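Probable 3-hydroxybutyryl-CoA dehydrogenase (Escherichia coli, PDB 3MOG) catalyses the NAD-dependent oxidation of 3-hydroxyadipyl-CoA to 3-oxoadipyl-CoA, a step in the degradation of phenylacetate. Local coordinates at residues Gly19-Ala24 with His29-Tyr34; Glu296-Ser301 with Tyr371-Gly376; Val343-Lys346 with Val352-Ala355. All coordinates share one frame; numbering follows the deposited sequence.

Interaction 1: Gly19-Ala24 with His29-Tyr34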
ATOM      1  N   GLY C  19      -3.380 -12.423 -37.097  1.00 42.17           N
ATOM      2  CA  GLY C  19      -1.969 -12.153 -37.276  1.00 41.52           C
ATOM      3  C   GLY C  19      -1.112 -13.339 -36.899  1.00 42.46           C
ATOM      4  O   GLY C  19      -0.091 -13.601 -37.538  1.00 45.00           O
ATOM      5  N   ILE C  20      -1.525 -14.067 -35.867  1.00 40.97           N
ATOM      6  CA  ILE C  20      -0.793 -15.265 -35.457  1.00 40.25           C
ATOM      7  C   ILE C  20      -0.946 -16.369 -36.519  1.00 46.03           C
ATOM      8  O   ILE C  20       0.043 -17.035 -36.897  1.00 46.58           O
ATOM      9  CB  ILE C  20      -1.179 -15.728 -34.025  1.00 41.98           C
ATOM     10  CG1 ILE C  20      -0.637 -14.731 -32.987  1.00 46.43           C
ATOM     11  CG2 ILE C  20      -0.630 -17.134 -33.727  1.00 33.15           C
ATOM     12  CD1 ILE C  20      -1.443 -14.694 -31.639  1.00 34.89           C
ATOM     13  N   ALA C  21      -2.175 -16.514 -37.021  1.00 41.89           N
ATOM     14  CA  ALA C  21      -2.504 -17.468 -38.084  1.00 42.88           C
ATOM     15  C   ALA C  21      -1.669 -17.221 -39.342  1.00 43.96           C
ATOM     16  O   ALA C  21      -1.144 -18.166 -39.939  1.00 48.59           O
ATOM     17  CB  ALA C  21      -4.029 -17.420 -38.408  1.00 41.77           C
ATOM     18  N   GLU C  22      -1.539 -15.949 -39.716  1.00 48.61           N
ATOM     19  CA  GLU C  22      -0.719 -15.527 -40.854  1.00 50.67           C
ATOM     20  C   GLU C  22       0.745 -15.962 -40.719  1.00 53.98           C
ATOM     21  O   GLU C  22       1.322 -16.479 -41.677  1.00 56.23           O
ATOM     22  CB  GLU C  22      -0.806 -14.011 -41.037  1.00 52.34           C
ATOM     23  CG  GLU C  22      -0.000 -13.462 -42.223  1.00 54.49           C
ATOM     24  CD  GLU C  22      -0.021 -11.947 -42.292  1.00 53.89           C
ATOM     25  OE1 GLU C  22       0.955 -11.373 -42.812  1.00 59.95           O
ATOM     26  OE2 GLU C  22      -1.004 -11.325 -41.821  1.00 54.98           O
ATOM     27  N   VAL C  23       1.313 -15.794 -39.523  1.00 53.12           N
ATOM     28  CA  VAL C  23       2.697 -16.190 -39.238  1.00 46.64           C
ATOM     29  C   VAL C  23       2.877 -17.690 -39.367  1.00 50.54           C
ATOM     30  O   VAL C  23       3.805 -18.152 -40.046  1.00 51.66           O
ATOM     31  CB  VAL C  23       3.148 -15.740 -37.828  1.00 50.28           C
ATOM     32  CG1 VAL C  23       4.510 -16.333 -37.460  1.00 41.43           C
ATOM     33  CG2 VAL C  23       3.186 -14.218 -37.746  1.00 49.54           C
ATOM     34  N   ALA C  24       1.987 -18.444 -38.725  1.00 48.05           N
ATOM     35  CA  ALA C  24       2.053 -19.899 -38.751  1.00 46.51           C
ATOM     36  C   ALA C  24       1.880 -20.450 -40.176  1.00 48.53           C
ATOM     37  O   ALA C  24       2.690 -21.260 -40.610  1.00 47.73           O
ATOM     38  CB  ALA C  24       1.056 -20.530 -37.759  1.00 41.89           C
ATOM     39  N   HIS C  29       2.811 -24.229 -42.051  1.00 52.07           N
ATOM     40  CA  HIS C  29       1.866 -24.944 -41.207  1.00 52.89           C
ATOM     41  C   HIS C  29       0.443 -24.849 -41.713  1.00 57.91           C
ATOM     42  O   HIS C  29      -0.027 -23.778 -42.097  1.00 59.70           O
ATOM     43  CB  HIS C  29       1.937 -24.448 -39.760  1.00 50.06           C
ATOM     44  CG  HIS C  29       3.282 -24.636 -39.139  1.00 43.24           C
ATOM     45  ND1 HIS C  29       3.612 -25.754 -38.409  1.00 42.89           N
ATOM     46  CD2 HIS C  29       4.395 -23.866 -39.171  1.00 44.31           C
ATOM     47  CE1 HIS C  29       4.863 -25.659 -38.000  1.00 44.25           C
ATOM     48  NE2 HIS C  29       5.365 -24.526 -38.454  1.00 46.34           N
ATOM     49  N   GLN C  30      -0.231 -25.993 -41.705  1.00 57.51           N
ATOM     50  CA  GLN C  30      -1.672 -26.047 -41.844  1.00 60.23           C
ATOM     51  C   GLN C  30      -2.267 -25.370 -40.603  1.00 55.90           C
ATOM     52  O   GLN C  30      -1.942 -25.740 -39.470  1.00 53.04           O
ATOM     53  CB  GLN C  30      -2.119 -27.511 -41.982  1.00 61.24           C
ATOM     54  CG  GLN C  30      -3.621 -27.724 -42.080  1.00 74.45           C
ATOM     55  CD  GLN C  30      -3.993 -28.674 -43.208  1.00 88.19           C
ATOM     56  OE1 GLN C  30      -4.681 -29.678 -42.993  1.00 84.65           O
ATOM     57  NE2 GLN C  30      -3.542 -28.353 -44.426  1.00 84.73           N
ATOM     58  N   VAL C  31      -3.095 -24.351 -40.823  1.00 51.66           N
ATOM     59  CA  VAL C  31      -3.678 -23.589 -39.723  1.00 51.32           C
ATOM     60  C   VAL C  31      -5.192 -23.739 -39.640  1.00 54.13           C
ATOM     61  O   VAL C  31      -5.916 -23.368 -40.562  1.00 51.17           O
ATOM     62  CB  VAL C  31      -3.296 -22.087 -39.769  1.00 54.29           C
ATOM     63  CG1 VAL C  31      -3.980 -21.307 -38.629  1.00 43.15           C
ATOM     64  CG2 VAL C  31      -1.787 -21.925 -39.690  1.00 50.95           C
ATOM     65  N   LEU C  32      -5.656 -24.287 -38.520  1.00 50.86           N
ATOM     66  CA  LEU C  32      -7.077 -24.329 -38.218  1.00 52.25           C
ATOM     67  C   LEU C  32      -7.445 -23.062 -37.467  1.00 51.77           C
ATOM     68  O   LEU C  32      -7.105 -22.912 -36.296  1.00 59.63           O
ATOM     69  CB  LEU C  32      -7.408 -25.568 -37.385  1.00 49.61           C
ATOM     70  CG  LEU C  32      -7.066 -26.929 -38.015  1.00 57.79           C
ATOM     71  CD1 LEU C  32      -7.193 -28.049 -37.004  1.00 57.01           C
ATOM     72  CD2 LEU C  32      -7.918 -27.230 -39.232  1.00 62.50           C
ATOM     73  N   LEU C  33      -8.109 -22.137 -38.147  1.00 43.39           N
ATOM     74  CA  LEU C  33      -8.538 -20.894 -37.522  1.00 43.27           C
ATOM     75  C   LEU C  33      -9.973 -21.038 -36.981  1.00 51.37           C
ATOM     76  O   LEU C  33     -10.928 -21.097 -37.751  1.00 52.12           O
ATOM     77  CB  LEU C  33      -8.430 -19.730 -38.513  1.00 40.78           C
ATOM     78  CG  LEU C  33      -8.690 -18.287 -38.037  1.00 46.54           C
ATOM     79  CD1 LEU C  33      -7.716 -17.830 -36.935  1.00 43.56           C
ATOM     80  CD2 LEU C  33      -8.588 -17.353 -39.225  1.00 42.64           C
ATOM     81  N   TYR C  34     -10.105 -21.101 -35.660  1.00 51.82           N
ATOM     82  CA  TYR C  34     -11.372 -21.399 -35.002  1.00 56.32           C
ATOM     83  C   TYR C  34     -12.053 -20.182 -34.396  1.00 60.17           C
ATOM     84  O   TYR C  34     -11.437 -19.416 -33.655  1.00 60.61           O
ATOM     85  CB  TYR C  34     -11.178 -22.463 -33.908  1.00 57.41           C
ATOM     86  CG  TYR C  34     -12.393 -22.670 -33.012  1.00 67.29           C
ATOM     87  CD1 TYR C  34     -12.431 -22.149 -31.714  1.00 70.75           C
ATOM     88  CD2 TYR C  34     -13.511 -23.377 -33.466  1.00 67.93           C
ATOM     89  CE1 TYR C  34     -13.538 -22.329 -30.894  1.00 69.47           C
ATOM     90  CE2 TYR C  34     -14.633 -23.564 -32.642  1.00 60.62           C
ATOM     91  CZ  TYR C  34     -14.634 -23.037 -31.365  1.00 67.71           C
ATOM     92  OH  TYR C  34     -15.731 -23.211 -30.555  1.00 72.14           O
TER
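Val31 and Ala24 meet methyl to methyl where the first helix of a Rossmann fold packs on the strand that follows it. The pair illustrates how a beta-alpha-beta crossover is closed by alanines of the helix against branched side chains of the strand: strand 8-11 leads into helix 15-26, and the chain returns through strand 31-34, which runs at 170° to the short helical segment, nearly antiparallel.

The apolar contacts come first. Both branches of Val31 are used. With CG1 anti to the backbone N (chi1 178°), CG1 faces Ala21 CB at 3.9 Å, while CG2 reaches Ala24 CB at 3.7 Å and also lies near the Ala21 carbonyl oxygen. Leu33 takes part through its end, CD1 lying 4.0 Å from Ala21 CB. The methyl of Ala21 is thus shared by Val31 and Leu33. Leu33 also packs on Val10 and on Leu41 and Ile45 of helix 38-57, and Ala21 on Leu73.

The single cross-segment hydrogen bond lies where helix gives way to strand. His29 N donates this weak bond to Ala24 O, 3.3 Å long with an angle of 151° at the hydrogen. The same carbonyl oxygen sits at the edge of the imidazole, in its plane, with His29 CD2 3.4 Å away. ND1 of His29 is engaged elsewhere, by Gln6 O, and the ring meets that of Trp176 with their planes steeply inclined.

Chemically, then, methyl packing predominates over polar bonding between these two segments. The short alanine side chains are consistent with the close approach of the two segment axes, 9.1 Å, and the one direct hydrogen bond is a weak one where the chain reverses.

Interaction 2: Glu296-Ser301 with Tyr371-Gly376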
ATOM      1  N   GLU C 296      16.788  30.141 -28.204  1.00 71.05           N
ATOM      2  CA  GLU C 296      17.513  30.875 -29.250  1.00 74.98           C
ATOM      3  C   GLU C 296      18.984  31.016 -28.876  1.00 73.28           C
ATOM      4  O   GLU C 296      19.327  31.035 -27.684  1.00 71.48           O
ATOM      5  CB  GLU C 296      16.900  32.263 -29.479  1.00 80.05           C
ATOM      6  CG  GLU C 296      15.717  32.293 -30.454  1.00 90.61           C
ATOM      7  CD  GLU C 296      14.416  31.776 -29.850  1.00 98.97           C
ATOM      8  OE1 GLU C 296      14.184  31.972 -28.635  1.00104.54           O
ATOM      9  OE2 GLU C 296      13.614  31.179 -30.600  1.00100.02           O
ATOM     10  N   ALA C 297      19.842  31.093 -29.893  1.00 69.87           N
ATOM     11  CA  ALA C 297      21.282  31.233 -29.685  1.00 72.34           C
ATOM     12  C   ALA C 297      21.591  32.489 -28.889  1.00 76.72           C
ATOM     13  O   ALA C 297      21.132  33.585 -29.222  1.00 78.09           O
ATOM     14  CB  ALA C 297      22.033  31.238 -31.009  1.00 66.14           C
ATOM     15  N   VAL C 298      22.326  32.308 -27.799  1.00 80.33           N
ATOM     16  CA  VAL C 298      22.868  33.433 -27.058  1.00 85.33           C
ATOM     17  C   VAL C 298      24.059  33.945 -27.883  1.00 89.87           C
ATOM     18  O   VAL C 298      24.749  33.149 -28.537  1.00 89.17           O
ATOM     19  CB  VAL C 298      23.280  33.030 -25.623  1.00 82.13           C
ATOM     20  CG1 VAL C 298      23.339  34.250 -24.719  1.00 86.19           C
ATOM     21  CG2 VAL C 298      22.283  32.037 -25.050  1.00 84.31           C
ATOM     22  N   SER C 299      24.269  35.263 -27.874  1.00 92.29           N
ATOM     23  CA  SER C 299      25.274  35.911 -28.724  1.00 95.54           C
ATOM     24  C   SER C 299      26.717  35.554 -28.344  1.00 99.00           C
ATOM     25  O   SER C 299      26.993  35.159 -27.207  1.00 95.92           O
ATOM     26  CB  SER C 299      25.081  37.431 -28.708  1.00 94.63           C
ATOM     27  OG  SER C 299      25.222  37.948 -27.395  1.00 93.56           O
ATOM     28  N   ASP C 300      27.625  35.706 -29.311  1.00104.52           N
ATOM     29  CA  ASP C 300      29.061  35.439 -29.130  1.00108.11           C
ATOM     30  C   ASP C 300      29.732  36.344 -28.095  1.00109.20           C
ATOM     31  O   ASP C 300      30.834  36.052 -27.630  1.00109.33           O
ATOM     32  CB  ASP C 300      29.799  35.557 -30.468  1.00109.38           C
ATOM     33  CG  ASP C 300      29.480  34.417 -31.417  1.00114.13           C
ATOM     34  OD1 ASP C 300      28.306  34.283 -31.832  1.00117.84           O
ATOM     35  OD2 ASP C 300      30.412  33.660 -31.760  1.00114.53           O
ATOM     36  N   SER C 301      29.061  37.436 -27.740  1.00111.66           N
ATOM     37  CA  SER C 301      29.525  38.351 -26.700  1.00113.93           C
ATOM     38  C   SER C 301      29.360  37.765 -25.297  1.00111.73           C
ATOM     39  O   SER C 301      30.017  38.207 -24.352  1.00111.88           O
ATOM     40  CB  SER C 301      28.765  39.677 -26.791  1.00116.31           C
ATOM     41  OG  SER C 301      27.405  39.530 -26.404  1.00117.35           O
ATOM     42  N   TYR C 371      27.517  27.841 -23.974  1.00 62.48           N
ATOM     43  CA  TYR C 371      28.474  26.737 -24.037  1.00 67.42           C
ATOM     44  C   TYR C 371      27.888  25.476 -24.661  1.00 68.61           C
ATOM     45  O   TYR C 371      28.536  24.829 -25.491  1.00 69.64           O
ATOM     46  CB  TYR C 371      29.025  26.418 -22.642  1.00 65.63           C
ATOM     47  CG  TYR C 371      29.858  25.158 -22.606  1.00 71.99           C
ATOM     48  CD1 TYR C 371      29.370  23.985 -22.006  1.00 70.81           C
ATOM     49  CD2 TYR C 371      31.124  25.123 -23.193  1.00 73.81           C
ATOM     50  CE1 TYR C 371      30.130  22.821 -21.985  1.00 69.38           C
ATOM     51  CE2 TYR C 371      31.891  23.964 -23.182  1.00 69.91           C
ATOM     52  CZ  TYR C 371      31.393  22.820 -22.571  1.00 78.43           C
ATOM     53  OH  TYR C 371      32.156  21.678 -22.558  1.00 84.92           O
ATOM     54  N   LEU C 372      26.662  25.142 -24.257  1.00 63.59           N
ATOM     55  CA  LEU C 372      25.994  23.936 -24.716  1.00 62.88           C
ATOM     56  C   LEU C 372      25.613  24.013 -26.184  1.00 64.38           C
ATOM     57  O   LEU C 372      25.815  23.047 -26.929  1.00 61.59           O
ATOM     58  CB  LEU C 372      24.756  23.649 -23.859  1.00 63.74           C
ATOM     59  CG  LEU C 372      25.023  23.188 -22.423  1.00 58.87           C
ATOM     60  CD1 LEU C 372      23.742  23.180 -21.607  1.00 61.09           C
ATOM     61  CD2 LEU C 372      25.684  21.823 -22.423  1.00 56.95           C
ATOM     62  N   GLN C 373      25.070  25.166 -26.584  1.00 69.83           N
ATOM     63  CA  GLN C 373      24.629  25.422 -27.959  1.00 72.04           C
ATOM     64  C   GLN C 373      25.789  25.325 -28.941  1.00 74.37           C
ATOM     65  O   GLN C 373      25.628  24.823 -30.057  1.00 79.22           O
ATOM     66  CB  GLN C 373      23.981  26.802 -28.068  1.00 66.20           C
ATOM     67  CG  GLN C 373      22.556  26.882 -27.549  1.00 63.92           C
ATOM     68  CD  GLN C 373      22.045  28.311 -27.472  1.00 68.28           C
ATOM     69  OE1 GLN C 373      22.826  29.262 -27.412  1.00 73.19           O
ATOM     70  NE2 GLN C 373      20.727  28.468 -27.464  1.00 63.74           N
ATOM     71  N   GLN C 374      26.961  25.773 -28.500  1.00 73.32           N
ATOM     72  CA  GLN C 374      28.172  25.732 -29.309  1.00 78.42           C
ATOM     73  C   GLN C 374      28.733  24.307 -29.459  1.00 77.09           C
ATOM     74  O   GLN C 374      29.747  24.099 -30.136  1.00 77.52           O
ATOM     75  CB  GLN C 374      29.224  26.690 -28.728  1.00 77.53           C
ATOM     76  CG  GLN C 374      30.049  27.441 -29.789  1.00 88.16           C
ATOM     77  CD  GLN C 374      29.200  28.302 -30.726  1.00 89.08           C
ATOM     78  OE1 GLN C 374      28.294  29.021 -30.289  1.00 87.41           O
ATOM     79  NE2 GLN C 374      29.500  28.236 -32.024  1.00 89.17           N
ATOM     80  N   GLN C 375      28.066  23.336 -28.831  1.00 74.09           N
ATOM     81  CA  GLN C 375      28.444  21.928 -28.925  1.00 72.17           C
ATOM     82  C   GLN C 375      27.425  21.112 -29.710  1.00 70.89           C
ATOM     83  O   GLN C 375      27.496  19.884 -29.738  1.00 78.09           O
ATOM     84  CB  GLN C 375      28.654  21.320 -27.535  1.00 76.39           C
ATOM     85  CG  GLN C 375      29.744  21.992 -26.726  1.00 78.74           C
ATOM     86  CD  GLN C 375      30.292  21.105 -25.634  1.00 87.79           C
ATOM     87  OE1 GLN C 375      29.539  20.477 -24.883  1.00 93.68           O
ATOM     88  NE2 GLN C 375      31.616  21.050 -25.535  1.00 86.58           N
ATOM     89  N   GLY C 376      26.482  21.794 -30.351  1.00 67.17           N
ATOM     90  CA  GLY C 376      25.516  21.133 -31.228  1.00 68.28           C
ATOM     91  C   GLY C 376      24.172  20.838 -30.582  1.00 70.14           C
ATOM     92  O   GLY C 376      23.218  20.437 -31.254  1.00 72.82           O
TER
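Gln373 reaches across to the backbone of Glu296 and Val298 with both ends of its carboxamide, a compact example of how one amide side chain can fasten an irregular segment that has no strand or helix of its own. The glutamine stands on the last turn of helix 362-373, in the reduced Rossmann-fold domain; the other partner belongs to the long loop that precedes strand 307-309.

Two hydrogen bonds dominate. Gln373 NE2 donates to Glu296 O over 2.9 Å, with the oxygen close to the plane of the amide; at the acceptor end, however, the donor stands well above the carbonyl plane, 67° out of it. Gln373 OE1 accepts from Val298 N at 3.1 Å, and here the N-H arrives in the carbonyl plane, on a lone pair. CG of Gln373 lies anti to the carbonyl carbon (chi1 -78°) and the chain beyond it is extended, which carries the amide out to the loop.

Van der Waals contacts fill in between. The amide lies alongside Ala297, whose CA is 3.4 Å from Gln373 OE1, and CG2 of Val298 approaches the same oxygen at 3.7 Å, the Val298 and Gln373 side chains crossing at about a right angle. Val298 also rests on Arg366 and Ile369 of the helix.

Because donor and acceptor of one amide are both engaged, its flip state is defined: exchanging NE2 and OE1 would set donor against donor and acceptor against acceptor. The loop's main chain is therefore held at two points, Glu296 O and Val298 N, by one glutamine.

Interaction 3: Val343-Lys346 with Val352-Ala355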
ATOM      1  N   VAL C 343      21.923  22.588 -13.696  1.00 51.00           N
ATOM      2  CA  VAL C 343      21.858  21.128 -13.752  1.00 48.57           C
ATOM      3  C   VAL C 343      21.481  20.674 -15.176  1.00 49.92           C
ATOM      4  O   VAL C 343      20.545  21.197 -15.764  1.00 49.42           O
ATOM      5  CB  VAL C 343      20.891  20.562 -12.675  1.00 50.46           C
ATOM      6  CG1 VAL C 343      20.409  19.167 -13.031  1.00 42.53           C
ATOM      7  CG2 VAL C 343      21.580  20.543 -11.308  1.00 42.07           C
ATOM      8  N   ILE C 344      22.231  19.725 -15.730  1.00 45.98           N
ATOM      9  CA  ILE C 344      21.948  19.213 -17.065  1.00 45.59           C
ATOM     10  C   ILE C 344      21.568  17.724 -17.041  1.00 44.49           C
ATOM     11  O   ILE C 344      22.077  16.933 -16.240  1.00 49.15           O
ATOM     12  CB  ILE C 344      23.123  19.492 -18.059  1.00 43.46           C
ATOM     13  CG1 ILE C 344      22.831  18.947 -19.447  1.00 48.71           C
ATOM     14  CG2 ILE C 344      24.437  18.907 -17.565  1.00 44.67           C
ATOM     15  CD1 ILE C 344      23.914  19.258 -20.460  1.00 61.78           C
ATOM     16  N   ASP C 345      20.660  17.376 -17.940  1.00 47.51           N
ATOM     17  CA  ASP C 345      20.119  16.049 -18.097  1.00 46.53           C
ATOM     18  C   ASP C 345      20.375  15.670 -19.540  1.00 47.01           C
ATOM     19  O   ASP C 345      19.655  16.116 -20.441  1.00 46.81           O
ATOM     20  CB  ASP C 345      18.615  16.138 -17.855  1.00 42.24           C
ATOM     21  CG  ASP C 345      17.923  14.802 -17.864  1.00 49.53           C
ATOM     22  OD1 ASP C 345      16.729  14.767 -18.245  1.00 49.03           O
ATOM     23  OD2 ASP C 345      18.547  13.799 -17.469  1.00 52.81           O
ATOM     24  N   LYS C 346      21.402  14.860 -19.777  1.00 49.15           N
ATOM     25  CA  LYS C 346      21.785  14.537 -21.158  1.00 48.72           C
ATOM     26  C   LYS C 346      22.267  13.114 -21.323  1.00 46.16           C
ATOM     27  O   LYS C 346      22.843  12.544 -20.391  1.00 46.78           O
ATOM     28  CB  LYS C 346      22.862  15.503 -21.685  1.00 48.31           C
ATOM     29  CG  LYS C 346      24.199  15.463 -20.939  1.00 51.48           C
ATOM     30  CD  LYS C 346      25.364  15.950 -21.801  1.00 63.15           C
ATOM     31  CE  LYS C 346      26.628  16.156 -20.952  1.00 69.06           C
ATOM     32  NZ  LYS C 346      27.843  16.489 -21.758  1.00 75.72           N
ATOM     33  N   VAL C 352      18.799  18.214 -25.040  1.00 62.85           N
ATOM     34  CA  VAL C 352      19.353  18.270 -23.697  1.00 57.53           C
ATOM     35  C   VAL C 352      18.389  19.110 -22.831  1.00 59.31           C
ATOM     36  O   VAL C 352      17.939  20.177 -23.274  1.00 58.31           O
ATOM     37  CB  VAL C 352      20.753  18.928 -23.790  1.00 60.89           C
ATOM     38  CG1 VAL C 352      21.107  19.712 -22.558  1.00 60.87           C
ATOM     39  CG2 VAL C 352      21.819  17.900 -24.104  1.00 58.15           C
ATOM     40  N   THR C 353      18.034  18.644 -21.626  1.00 54.99           N
ATOM     41  CA  THR C 353      17.302  19.533 -20.706  1.00 50.67           C
ATOM     42  C   THR C 353      18.186  20.102 -19.597  1.00 48.53           C
ATOM     43  O   THR C 353      19.171  19.484 -19.187  1.00 49.11           O
ATOM     44  CB  THR C 353      15.932  18.978 -20.156  1.00 51.69           C
ATOM     45  OG1 THR C 353      16.144  17.971 -19.162  1.00 59.77           O
ATOM     46  CG2 THR C 353      15.062  18.432 -21.259  1.00 54.72           C
ATOM     47  N   ILE C 354      17.846  21.310 -19.146  1.00 44.21           N
ATOM     48  CA  ILE C 354      18.624  22.009 -18.120  1.00 44.90           C
ATOM     49  C   ILE C 354      17.703  22.691 -17.116  1.00 46.53           C
ATOM     50  O   ILE C 354      16.538  22.943 -17.404  1.00 45.51           O
ATOM     51  CB  ILE C 354      19.609  23.090 -18.708  1.00 49.90           C
ATOM     52  CG1 ILE C 354      18.844  24.313 -19.237  1.00 54.38           C
ATOM     53  CG2 ILE C 354      20.541  22.496 -19.783  1.00 48.37           C
ATOM     54  CD1 ILE C 354      19.655  25.587 -19.240  1.00 62.07           C
ATOM     55  N   ALA C 355      18.225  22.954 -15.924  1.00 45.45           N
ATOM     56  CA  ALA C 355      17.497  23.740 -14.944  1.00 50.63           C
ATOM     57  C   ALA C 355      18.497  24.609 -14.251  1.00 48.09           C
ATOM     58  O   ALA C 355      19.589  24.149 -13.895  1.00 47.98           O
ATOM     59  CB  ALA C 355      16.764  22.848 -13.931  1.00 44.35           C
TER
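Val343 and Ala355 pair within a beta hairpin, made by strands 341-345 and 351-356 in the mixed sheet of the reduced Rossmann-fold domain. It is a worked case of antiparallel pairing in which each hydrogen-bonded pair pays for two donors and two acceptors. Val343 N donates a hydrogen bond to Ala355 O at 2.8 Å, and Ala355 N donates one back to Val343 O. Asp345 and Thr353 repeat the exchange: Asp345 N to Thr353 O at 2.9 Å, and Thr353 N to Asp345 O at a longer 3.2 Å.

Between them, Ile344 and Ile354 are a non-hydrogen-bonded pair, and their backbones look outward, Ile344 to Ile323 and Thr325, Ile354 to Leu380. Val352 likewise bonds to Thr378 and Leu380, and Lys346 O accepts from Trp391 NE1. Ile354 CA lies 3.1 Å from Val343 O, a CA-H...O contact to an oxygen already bonded.

The side chains of Asp345 and Thr353 run next to each other on one face. The buried carboxylate is satisfied beyond the hairpin: OD1 accepts from the backbone N of Leu389 and Ile390, OD2 from that of Trp391. Three backbone N-H groups around the start of helix 390-406 would probably favour its charged form.

On the face carrying Ile344, the extended isoleucine (chi1 179°, chi2 177°) brings its CD1 to 3.5 Å from Val352 CG1.

Interactions 2 and 3 belong to one structural neighbourhood, their centres 15 Å apart. Leu372, next to the glutamine of interaction 2, packs directly on the hairpin of interaction 3: its CD2 lies 3.7 Å from Ile344 CD1, and its CD1 is just as near Ile354 CG2. Helix 362-373 thus shows the loop one side and the sheet another. Interaction 1 stands apart in the NAD-binding domain, about 37 Å from interaction 3 and about 41 Å from interaction 2 between nearest atoms, beyond the chain's centre. Its beta-alpha-beta unit contains a Gly12-Gly14-Gly17 pattern, consistent with a dinucleotide-binding turn, near Leu33, so it is probably the contact nearest the NAD site.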